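Local coordinates for protein putative N-acetylmuramoyl-L-alanine amidase (Enterococcus phage phiM1EF22, PDB 7D55) that is the tetrameric cell-binding domain of a phage endolysin and probably anchors the putative amidase to the enterococcal cell wall, at residues C3-P8 with Y72-E76; G14-W18 with V81-K87; W18-W23 with Q62-K67. Where two conformers were deposited one is given. Residues are numbered along the deposited sequence.

Contact 1 packs helix 71-78 on strand 3-9; contact 2 joins 14-18 to the tail 81-87 and contact 3 joins 18-23 to the loop 62-67. Contact 1 is the buried centre, and the other two lie nearer the surface, their centres about 11 Å (contact 2) and 9 Å (contact 3) from its own. Charge links contacts 1 and 2: Glu76 OE1, already paired with Arg7, also takes Lys86 NZ at 2.7 Å. Contact 3 meets contact 1 through Glu6 OE2 and Gln62 NE2, 2.8 Å apart and probably hydrogen-bonded, while Trp23 CE3 packs 3.4 Å from Arg7 C. Contacts 2 and 3 share Trp18, and contact 3 is nested within the chain loops closed by both others.

Contact 1 of 3, residues C3-P8 with Y72-E76; sequences CLYERP and YNRLE
Helix segment 72-76 lies across the extended strand 3-8 at a signed crossing angle of -109°, the two axes approaching to 10.1 Å. Alternation along the strand directs Cys3, Tyr5 and Arg7 toward the helix, all with chi1 p, while Leu4 and Glu6 point away. Tyr72, also p, sets its CB 3.5 Å from Tyr5 CE2. Its ring receives Arg7 CB over one face in a CH-pi contact, 3.8 Å from the centroid and 15° off the normal, and Tyr72 CZ lies 3.4 Å from Pro8 CD. Leu75 (t, p) places CD2 3.7 Å from Tyr5 CE1 and 3.8 Å from Cys3 SG. Glu76, whose N hydrogen-bonds one turn back to Tyr72 O at 2.9 Å, extends an m, t side chain back to the strand. Its OE2 accepts Tyr5 OH at 2.6 Å and Arg7 NE at 2.9 Å, and Arg7 NH2 reaches Glu76 OE1 at 2.8 Å, a bidentate salt bridge buried between helix and sheet. Arg7 NH1 in turn donates to Pro8 O at 2.8 Å. The helix thus covers one face of the sheet, in which strand 3-9 runs between 59-60 and 22-28; Ile48 of the second subunit packs on Cys3 and Leu75.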
loop_
_atom_site.group_PDB
_atom_site.type_symbol
_atom_site.label_atom_id
_atom_site.label_comp_id
_atom_site.label_asym_id
_atom_site.label_seq_id
_atom_site.Cartn_x
_atom_site.Cartn_y
_atom_site.Cartn_z
ATOM N N CYS A 3 7.300 9.652 0.643
ATOM C CA CYS A 3 8.032 10.908 0.608
ATOM C C CYS A 3 7.059 12.034 0.317
ATOM O O CYS A 3 5.938 11.808 -0.146
ATOM C CB CYS A 3 9.172 10.890 -0.418
ATOM S SG CYS A 3 8.681 10.734 -2.142
ATOM N N LEU A 4 7.492 13.249 0.644
ATOM C CA LEU A 4 6.879 14.475 0.158
ATOM C C LEU A 4 7.851 15.131 -0.807
ATOM O O LEU A 4 9.071 15.010 -0.658
ATOM C CB LEU A 4 6.609 15.446 1.309
ATOM C CG LEU A 4 5.541 14.986 2.309
ATOM C CD1 LEU A 4 5.655 15.744 3.635
ATOM C CD2 LEU A 4 4.161 15.164 1.689
ATOM N N TYR A 5 7.311 15.828 -1.802
ATOM C CA TYR A 5 8.150 16.533 -2.763
ATOM C C TYR A 5 7.331 17.664 -3.359
ATOM O O TYR A 5 6.121 17.757 -3.152
ATOM C CB TYR A 5 8.690 15.596 -3.860
ATOM C CG TYR A 5 7.626 14.996 -4.754
ATOM C CD1 TYR A 5 6.935 13.854 -4.374
ATOM C CD2 TYR A 5 7.326 15.567 -5.992
ATOM C CE1 TYR A 5 5.965 13.294 -5.198
ATOM C CE2 TYR A 5 6.359 15.007 -6.832
ATOM C CZ TYR A 5 5.684 13.878 -6.424
ATOM O OH TYR A 5 4.716 13.329 -7.239
ATOM N N GLU A 6 8.004 18.528 -4.109
ATOM C CA GLU A 6 7.327 19.608 -4.809
ATOM C C GLU A 6 7.500 19.425 -6.309
ATOM O O GLU A 6 8.534 18.933 -6.764
ATOM C CB GLU A 6 7.908 20.956 -4.386
ATOM C CG GLU A 6 7.547 21.324 -2.957
ATOM C CD GLU A 6 8.271 22.564 -2.471
ATOM O OE1 GLU A 6 9.009 22.478 -1.475
ATOM O OE2 GLU A 6 8.107 23.625 -3.080
ATOM N N ARG A 7 6.494 19.839 -7.080
ATOM C CA ARG A 7 6.546 19.716 -8.530
ATOM C C ARG A 7 5.667 20.794 -9.154
ATOM O O ARG A 7 4.785 21.355 -8.480
ATOM C CB ARG A 7 6.127 18.308 -8.990
ATOM C CG ARG A 7 4.714 17.919 -8.603
ATOM C CD ARG A 7 3.786 17.967 -9.808
ATOM N NE ARG A 7 4.164 16.954 -10.789
ATOM C CZ ARG A 7 4.479 17.191 -12.061
ATOM N NH1 ARG A 7 4.450 18.430 -12.552
ATOM N NH2 ARG A 7 4.814 16.171 -12.850
ATOM N N PRO A 8 5.898 21.137 -10.424
ATOM C CA PRO A 8 5.168 22.263 -11.027
ATOM C C PRO A 8 3.698 21.965 -11.295
ATOM O O PRO A 8 3.293 20.829 -11.573
ATOM C CB PRO A 8 5.918 22.514 -12.341
ATOM C CG PRO A 8 7.277 21.944 -12.111
ATOM C CD PRO A 8 7.038 20.719 -11.266
ATOM N N TYR A 72 10.784 14.067 -10.114
ATOM C CA TYR A 72 9.376 13.752 -9.894
ATOM C C TYR A 72 8.736 13.095 -11.122
ATOM O O TYR A 72 7.803 12.299 -10.970
ATOM C CB TYR A 72 8.614 14.998 -9.452
ATOM C CG TYR A 72 8.972 16.246 -10.212
ATOM C CD1 TYR A 72 8.488 16.466 -11.505
ATOM C CD2 TYR A 72 9.806 17.213 -9.647
ATOM C CE1 TYR A 72 8.819 17.636 -12.203
ATOM C CE2 TYR A 72 10.142 18.360 -10.333
ATOM C CZ TYR A 72 9.654 18.565 -11.609
ATOM O OH TYR A 72 10.005 19.720 -12.263
ATOM N N ASN A 73 9.228 13.397 -12.335
ATOM C CA ASN A 73 8.739 12.710 -13.532
ATOM C C ASN A 73 8.952 11.209 -13.414
ATOM O O ASN A 73 8.086 10.415 -13.801
ATOM C CB ASN A 73 9.509 13.162 -14.776
ATOM C CG ASN A 73 9.132 14.546 -15.257
ATOM O OD1 ASN A 73 8.140 15.127 -14.824
ATOM N ND2 ASN A 73 9.932 15.077 -16.190
ATOM N N ARG A 74 10.125 10.807 -12.920
ATOM C CA ARG A 74 10.440 9.392 -12.774
ATOM C C ARG A 74 9.600 8.754 -11.678
ATOM O O ARG A 74 9.077 7.645 -11.855
ATOM C CB ARG A 74 11.924 9.222 -12.455
ATOM C CG ARG A 74 12.859 9.900 -13.452
ATOM C CD ARG A 74 12.673 9.349 -14.854
ATOM N NE ARG A 74 13.582 9.975 -15.806
ATOM C CZ ARG A 74 13.582 9.733 -17.112
ATOM N NH1 ARG A 74 12.702 8.879 -17.627
ATOM N NH2 ARG A 74 14.450 10.345 -17.903
ATOM N N LEU A 75 9.458 9.435 -10.542
ATOM C CA LEU A 75 8.667 8.876 -9.453
ATOM C C LEU A 75 7.221 8.672 -9.881
ATOM O O LEU A 75 6.622 7.624 -9.602
ATOM C CB LEU A 75 8.731 9.795 -8.233
ATOM C CG LEU A 75 7.865 9.338 -7.058
ATOM C CD1 LEU A 75 8.263 7.913 -6.676
ATOM C CD2 LEU A 75 8.036 10.298 -5.899
ATOM N N GLU A 76 6.650 9.659 -10.576
ATOM C CA GLU A 76 5.254 9.600 -10.995
ATOM C C GLU A 76 4.999 8.586 -12.106
ATOM O O GLU A 76 3.838 8.245 -12.354
ATOM C CB GLU A 76 4.772 10.998 -11.380
ATOM C CG GLU A 76 4.759 11.956 -10.197
ATOM C CD GLU A 76 4.475 13.404 -10.587
ATOM O OE1 GLU A 76 4.219 13.670 -11.782
ATOM O OE2 GLU A 76 4.506 14.279 -9.692
#

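Contact 2 of 3, residues G14-W18 with V81-K87; sequences GVLEW and VVGITKK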
loop_
_atom_site.group_PDB
_atom_site.type_symbol
_atom_site.label_atom_id
_atom_site.label_comp_id
_atom_site.label_asym_id
_atom_site.label_seq_id
_atom_site.Cartn_x
_atom_site.Cartn_y
_atom_site.Cartn_z
ATOM N N GLY A 14 -4.927 24.141 -12.677
ATOM C CA GLY A 14 -4.780 23.062 -11.721
ATOM C C GLY A 14 -4.207 21.776 -12.278
ATOM O O GLY A 14 -4.231 20.754 -11.581
ATOM N N VAL A 15 -3.696 21.789 -13.507
ATOM C CA VAL A 15 -3.135 20.609 -14.155
ATOM C C VAL A 15 -1.641 20.564 -13.895
ATOM O O VAL A 15 -0.948 21.588 -13.990
ATOM C CB VAL A 15 -3.423 20.636 -15.670
ATOM C CG1 VAL A 15 -2.772 19.439 -16.372
ATOM C CG2 VAL A 15 -4.910 20.667 -15.923
ATOM N N LEU A 16 -1.131 19.369 -13.593
ATOM C CA LEU A 16 0.312 19.182 -13.485
ATOM C C LEU A 16 0.929 19.214 -14.876
ATOM O O LEU A 16 0.456 18.529 -15.790
ATOM C CB LEU A 16 0.613 17.846 -12.818
ATOM C CG LEU A 16 -0.029 17.663 -11.443
ATOM C CD1 LEU A 16 0.449 16.361 -10.824
ATOM C CD2 LEU A 16 0.271 18.842 -10.519
ATOM N N GLU A 17 1.956 20.046 -15.047
ATOM C CA GLU A 17 2.623 20.243 -16.332
ATOM C C GLU A 17 4.104 20.450 -16.059
ATOM O O GLU A 17 4.473 20.940 -14.992
ATOM C CB GLU A 17 2.130 21.521 -17.035
ATOM C CG GLU A 17 0.633 21.708 -17.073
ATOM C CD GLU A 17 0.219 22.891 -17.918
ATOM O OE1 GLU A 17 0.913 23.930 -17.859
ATOM O OE2 GLU A 17 -0.804 22.791 -18.623
ATOM N N TRP A 18 4.954 20.095 -17.032
ATOM C CA TRP A 18 6.393 20.187 -16.792
ATOM C C TRP A 18 6.831 21.623 -16.554
ATOM O O TRP A 18 7.767 21.868 -15.783
ATOM C CB TRP A 18 7.191 19.568 -17.944
ATOM C CG TRP A 18 7.403 20.479 -19.127
ATOM C CD1 TRP A 18 6.623 20.563 -20.241
ATOM C CD2 TRP A 18 8.471 21.428 -19.312
ATOM N NE1 TRP A 18 7.137 21.501 -21.110
ATOM C CE2 TRP A 18 8.267 22.046 -20.563
ATOM C CE3 TRP A 18 9.569 21.819 -18.538
ATOM C CZ2 TRP A 18 9.118 23.032 -21.059
ATOM C CZ3 TRP A 18 10.417 22.802 -19.033
ATOM C CH2 TRP A 18 10.187 23.392 -20.284
ATOM N N VAL A 81 0.227 9.394 -10.550
ATOM C CA VAL A 81 -0.545 10.424 -9.872
ATOM C C VAL A 81 -2.020 10.038 -9.845
ATOM O O VAL A 81 -2.551 9.413 -10.776
ATOM C CB VAL A 81 -0.332 11.803 -10.523
ATOM C CG1 VAL A 81 1.148 12.124 -10.585
ATOM C CG2 VAL A 81 -0.937 11.836 -11.918
ATOM N N VAL A 82 -2.664 10.354 -8.730
ATOM C CA VAL A 82 -4.095 10.140 -8.574
ATOM C C VAL A 82 -4.738 11.451 -8.153
ATOM O O VAL A 82 -4.093 12.330 -7.574
ATOM C CB VAL A 82 -4.423 9.027 -7.554
ATOM C CG1 VAL A 82 -4.011 7.671 -8.101
ATOM C CG2 VAL A 82 -3.744 9.305 -6.230
ATOM N N GLY A 83 -6.021 11.581 -8.465
ATOM C CA GLY A 83 -6.823 12.684 -7.977
ATOM C C GLY A 83 -6.572 14.023 -8.631
ATOM O O GLY A 83 -7.130 15.026 -8.171
ATOM N N ILE A 84 -5.755 14.077 -9.682
ATOM C CA ILE A 84 -5.430 15.333 -10.353
ATOM C C ILE A 84 -5.023 14.976 -11.774
ATOM O O ILE A 84 -4.543 13.872 -12.031
ATOM C CB ILE A 84 -4.311 16.083 -9.580
ATOM C CG1 ILE A 84 -3.995 17.452 -10.188
ATOM C CG2 ILE A 84 -3.044 15.266 -9.531
ATOM C CD1 ILE A 84 -3.044 18.262 -9.337
ATOM N N THR A 85 -5.254 15.896 -12.709
ATOM C CA THR A 85 -4.888 15.638 -14.096
ATOM C C THR A 85 -3.457 16.100 -14.371
ATOM O O THR A 85 -2.945 17.040 -13.749
ATOM C CB THR A 85 -5.862 16.305 -15.075
ATOM O OG1 THR A 85 -5.618 17.710 -15.107
ATOM C CG2 THR A 85 -7.306 16.070 -14.658
ATOM N N LYS A 86 -2.810 15.422 -15.316
ATOM C CA LYS A 86 -1.408 15.665 -15.607
ATOM C C LYS A 86 -1.160 15.554 -17.104
ATOM O O LYS A 86 -1.689 14.652 -17.763
ATOM C CB LYS A 86 -0.545 14.646 -14.866
ATOM C CG LYS A 86 0.926 14.686 -15.222
ATOM C CD LYS A 86 1.671 13.662 -14.388
ATOM C CE LYS A 86 3.073 13.450 -14.889
ATOM N NZ LYS A 86 3.735 12.357 -14.135
ATOM N N LYS A 87 -0.365 16.495 -17.624
ATOM C CA LYS A 87 0.146 16.534 -19.007
ATOM C C LYS A 87 0.198 15.202 -19.739
ATOM O O LYS A 87 1.074 14.996 -20.586
ATOM C CB LYS A 87 1.569 17.096 -19.011
ATOM C CG LYS A 87 2.552 16.271 -18.183
ATOM C CD LYS A 87 3.669 17.131 -17.611
ATOM C CE LYS A 87 4.431 16.419 -16.499
ATOM N NZ LYS A 87 5.215 17.370 -15.633
HETATM O O HOH W 1 -6.325 18.578 -12.423
#
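At Gly14, in the loop between strands 3-9 and 22-28, whose positive phi of 73° turns the chain, the carbonyl O accepts a hydrogen bond from a water at 3.1 Å; the same water takes Thr85 N at 2.9 Å, bridging the two backbones. Val15 follows with CG2 3.1 Å from Thr85 OG1. Leu16 is the pivot: its N donates to Thr85 O at 3.0 Å and its O accepts Lys87 N at 2.9 Å, which makes a single parallel beta bridge with Lys86, CA to CA 4.5 Å. The buried Leu16 side chain sets CD2 3.6 Å from Ile84 CD1 and CD1 4.3 Å from Val81 CG1. Glu17 points away and hydrogen-bonds to Asn10. Beside it, Lys87 NZ approaches Trp18 N to 3.1 Å, but both are donors and no bond forms. Since backbone atoms make both direct hydrogen bonds, the C-terminal tail after strand 81-82 is held to the loop chiefly by main-chain pairing, supplemented by Leu16 packing on Ile84 and Val81.

Contact 3 of 3, residues W18-W23 with Q62-K67; sequences WNGDAW and QKEWNK
Residues 18-23 leave a loop and enter strand 22-28, facing the loop 62-67 in opposite chain senses: the CA atoms of Trp18 and Lys67 are 7.1 Å apart, those of Trp23 and Gln62 9.2 Å. Gln62 to Glu64 have helical phi/psi, and Gly20 (phi/psi -57/150) leads into Asp21 and Ala22, which form a classic beta bulge opposite Ile9. Side chains carry the contact. Lys67, with chi1 m and the next three angles all t, is a fully stretched arm. Its NZ donates to Gly20 O at 2.7 Å and to Asn19 OD1 at 3.0 Å, Asn19 being t (-154°), and Lys67 CE passes 3.5 Å from Trp18 O. Trp23, m with chi2 at 79°, fills the space between this arm and Gln62. Gln62 (m, t, chi3 53°) lies over one face of the indole: CG is 4.0 Å from the centroid of the six-membered ring and 18° off its normal, a CH-pi contact, and OE1 is 3.1 Å from Trp23 CE2. Gln62 NE2 is probably hydrogen-bonded to Glu6 OE2. Trp23 CH2 lies 3.9 Å from Asn66 CA, and Trp23 CZ2 is 4.2 Å from Lys67 CE. Asn66, p, turns ND2 onto Gln62 O at 2.9 Å, closing loop 62-67 on itself, while its OD1 accepts Asn68 N. The Trp65 ring takes almost no part, stacking with Tyr60. A lysine ammonium bound by two neutral oxygens, beside an indole with Gln62 CG and OE1 over one face, implies that polar bonding and aromatic packing join 18-23 to 62-67 without a salt bridge.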
loop_
_atom_site.group_PDB
_atom_site.type_symbol
_atom_site.label_atom_id
_atom_site.label_comp_id
_atom_site.label_asym_id
_atom_site.label_seq_id
_atom_site.Cartn_x
_atom_site.Cartn_y
_atom_site.Cartn_z
ATOM N N TRP A 18 4.954 20.095 -17.032
ATOM C CA TRP A 18 6.393 20.187 -16.792
ATOM C C TRP A 18 6.831 21.623 -16.554
ATOM O O TRP A 18 7.767 21.868 -15.783
ATOM C CB TRP A 18 7.191 19.568 -17.944
ATOM C CG TRP A 18 7.403 20.479 -19.127
ATOM C CD1 TRP A 18 6.623 20.563 -20.241
ATOM C CD2 TRP A 18 8.471 21.428 -19.312
ATOM N NE1 TRP A 18 7.137 21.501 -21.110
ATOM C CE2 TRP A 18 8.267 22.046 -20.563
ATOM C CE3 TRP A 18 9.569 21.819 -18.538
ATOM C CZ2 TRP A 18 9.118 23.032 -21.059
ATOM C CZ3 TRP A 18 10.417 22.802 -19.033
ATOM C CH2 TRP A 18 10.187 23.392 -20.284
ATOM N N ASN A 19 6.164 22.580 -17.188
ATOM C CA ASN A 19 6.533 23.986 -17.112
ATOM C C ASN A 19 5.478 24.813 -16.386
ATOM O O ASN A 19 5.218 25.964 -16.737
ATOM C CB ASN A 19 6.818 24.558 -18.494
ATOM C CG ASN A 19 7.771 25.732 -18.435
ATOM O OD1 ASN A 19 8.401 25.983 -17.396
ATOM N ND2 ASN A 19 7.876 26.467 -19.532
ATOM N N GLY A 20 4.863 24.227 -15.366
ATOM C CA GLY A 20 3.887 24.965 -14.588
ATOM C C GLY A 20 4.480 26.231 -14.003
ATOM O O GLY A 20 5.672 26.308 -13.709
ATOM N N ASP A 21 3.626 27.238 -13.832
ATOM C CA ASP A 21 4.060 28.526 -13.321
ATOM C C ASP A 21 4.058 28.590 -11.801
ATOM O O ASP A 21 4.491 29.605 -11.240
ATOM C CB ASP A 21 3.156 29.636 -13.852
ATOM C CG ASP A 21 1.733 29.505 -13.353
ATOM O OD1 ASP A 21 1.140 28.420 -13.502
ATOM O OD2 ASP A 21 1.210 30.487 -12.792
ATOM N N ALA A 22 3.566 27.550 -11.129
ATOM C CA ALA A 22 3.558 27.488 -9.678
ATOM C C ALA A 22 4.009 26.094 -9.256
ATOM O O ALA A 22 4.307 25.232 -10.093
ATOM C CB ALA A 22 2.187 27.903 -9.114
ATOM N N TRP A 23 4.075 25.875 -7.947
ATOM C CA TRP A 23 4.541 24.613 -7.392
ATOM C C TRP A 23 3.520 24.095 -6.399
ATOM O O TRP A 23 2.835 24.879 -5.735
ATOM C CB TRP A 23 5.915 24.782 -6.695
ATOM C CG TRP A 23 6.967 25.145 -7.685
ATOM C CD1 TRP A 23 7.198 26.376 -8.220
ATOM C CD2 TRP A 23 7.893 24.254 -8.311
ATOM N NE1 TRP A 23 8.231 26.313 -9.133
ATOM C CE2 TRP A 23 8.671 25.016 -9.204
ATOM C CE3 TRP A 23 8.152 22.886 -8.194
ATOM C CZ2 TRP A 23 9.683 24.453 -9.977
ATOM C CZ3 TRP A 23 9.177 22.328 -8.959
ATOM C CH2 TRP A 23 9.917 23.110 -9.844
ATOM N N GLN A 62 12.805 21.858 -3.761
ATOM C CA GLN A 62 13.151 22.332 -5.098
ATOM C C GLN A 62 14.647 22.513 -5.306
ATOM O O GLN A 62 15.068 22.756 -6.439
ATOM C CB GLN A 62 12.429 23.638 -5.406
ATOM C CG GLN A 62 10.928 23.476 -5.591
ATOM C CD GLN A 62 10.272 24.796 -5.923
ATOM O OE1 GLN A 62 10.691 25.475 -6.854
ATOM N NE2 GLN A 62 9.244 25.171 -5.158
ATOM N N LYS A 63 15.455 22.437 -4.247
ATOM C CA LYS A 63 16.898 22.389 -4.441
ATOM C C LYS A 63 17.311 21.092 -5.129
ATOM O O LYS A 63 18.207 21.096 -5.982
ATOM C CB LYS A 63 17.601 22.553 -3.092
ATOM C CG LYS A 63 19.114 22.521 -3.164
ATOM C CD LYS A 63 19.740 22.866 -1.818
ATOM C CE LYS A 63 21.265 22.922 -1.914
ATOM N NZ LYS A 63 21.818 21.660 -2.492
ATOM N N GLU A 64 16.646 19.981 -4.796
ATOM C CA GLU A 64 16.966 18.646 -5.297
ATOM C C GLU A 64 16.205 18.304 -6.580
ATOM O O GLU A 64 16.785 17.778 -7.539
ATOM C CB GLU A 64 16.620 17.599 -4.229
ATOM C CG GLU A 64 17.503 17.591 -2.990
ATOM C CD GLU A 64 17.051 18.574 -1.921
ATOM O OE1 GLU A 64 17.894 19.373 -1.455
ATOM O OE2 GLU A 64 15.861 18.538 -1.536
ATOM N N TRP A 65 14.900 18.555 -6.601
ATOM C CA TRP A 65 14.043 18.169 -7.717
ATOM C C TRP A 65 13.393 19.427 -8.266
ATOM O O TRP A 65 12.651 20.099 -7.547
ATOM C CB TRP A 65 12.946 17.214 -7.248
ATOM C CG TRP A 65 13.368 15.832 -6.853
ATOM C CD1 TRP A 65 14.638 15.342 -6.727
ATOM C CD2 TRP A 65 12.487 14.755 -6.535
ATOM N NE1 TRP A 65 14.595 14.013 -6.342
ATOM C CE2 TRP A 65 13.284 13.633 -6.219
ATOM C CE3 TRP A 65 11.099 14.635 -6.480
ATOM C CZ2 TRP A 65 12.729 12.403 -5.859
ATOM C CZ3 TRP A 65 10.551 13.421 -6.126
ATOM C CH2 TRP A 65 11.364 12.318 -5.816
ATOM N N ASN A 66 13.647 19.730 -9.536
ATOM C CA ASN A 66 13.128 20.954 -10.139
ATOM C C ASN A 66 13.093 20.754 -11.652
ATOM O O ASN A 66 13.338 19.651 -12.149
ATOM C CB ASN A 66 13.981 22.148 -9.703
ATOM C CG ASN A 66 15.446 21.923 -9.975
ATOM O OD1 ASN A 66 15.835 21.656 -11.110
ATOM N ND2 ASN A 66 16.270 22.017 -8.937
ATOM N N LYS A 67 12.796 21.819 -12.396
ATOM C CA LYS A 67 12.662 21.658 -13.843
ATOM C C LYS A 67 13.979 21.311 -14.509
ATOM O O LYS A 67 13.982 20.750 -15.610
ATOM C CB LYS A 67 12.047 22.902 -14.476
ATOM C CG LYS A 67 10.640 23.200 -13.962
ATOM C CD LYS A 67 10.077 24.459 -14.585
ATOM C CE LYS A 67 8.713 24.760 -14.009
ATOM N NZ LYS A 67 8.289 26.157 -14.400
#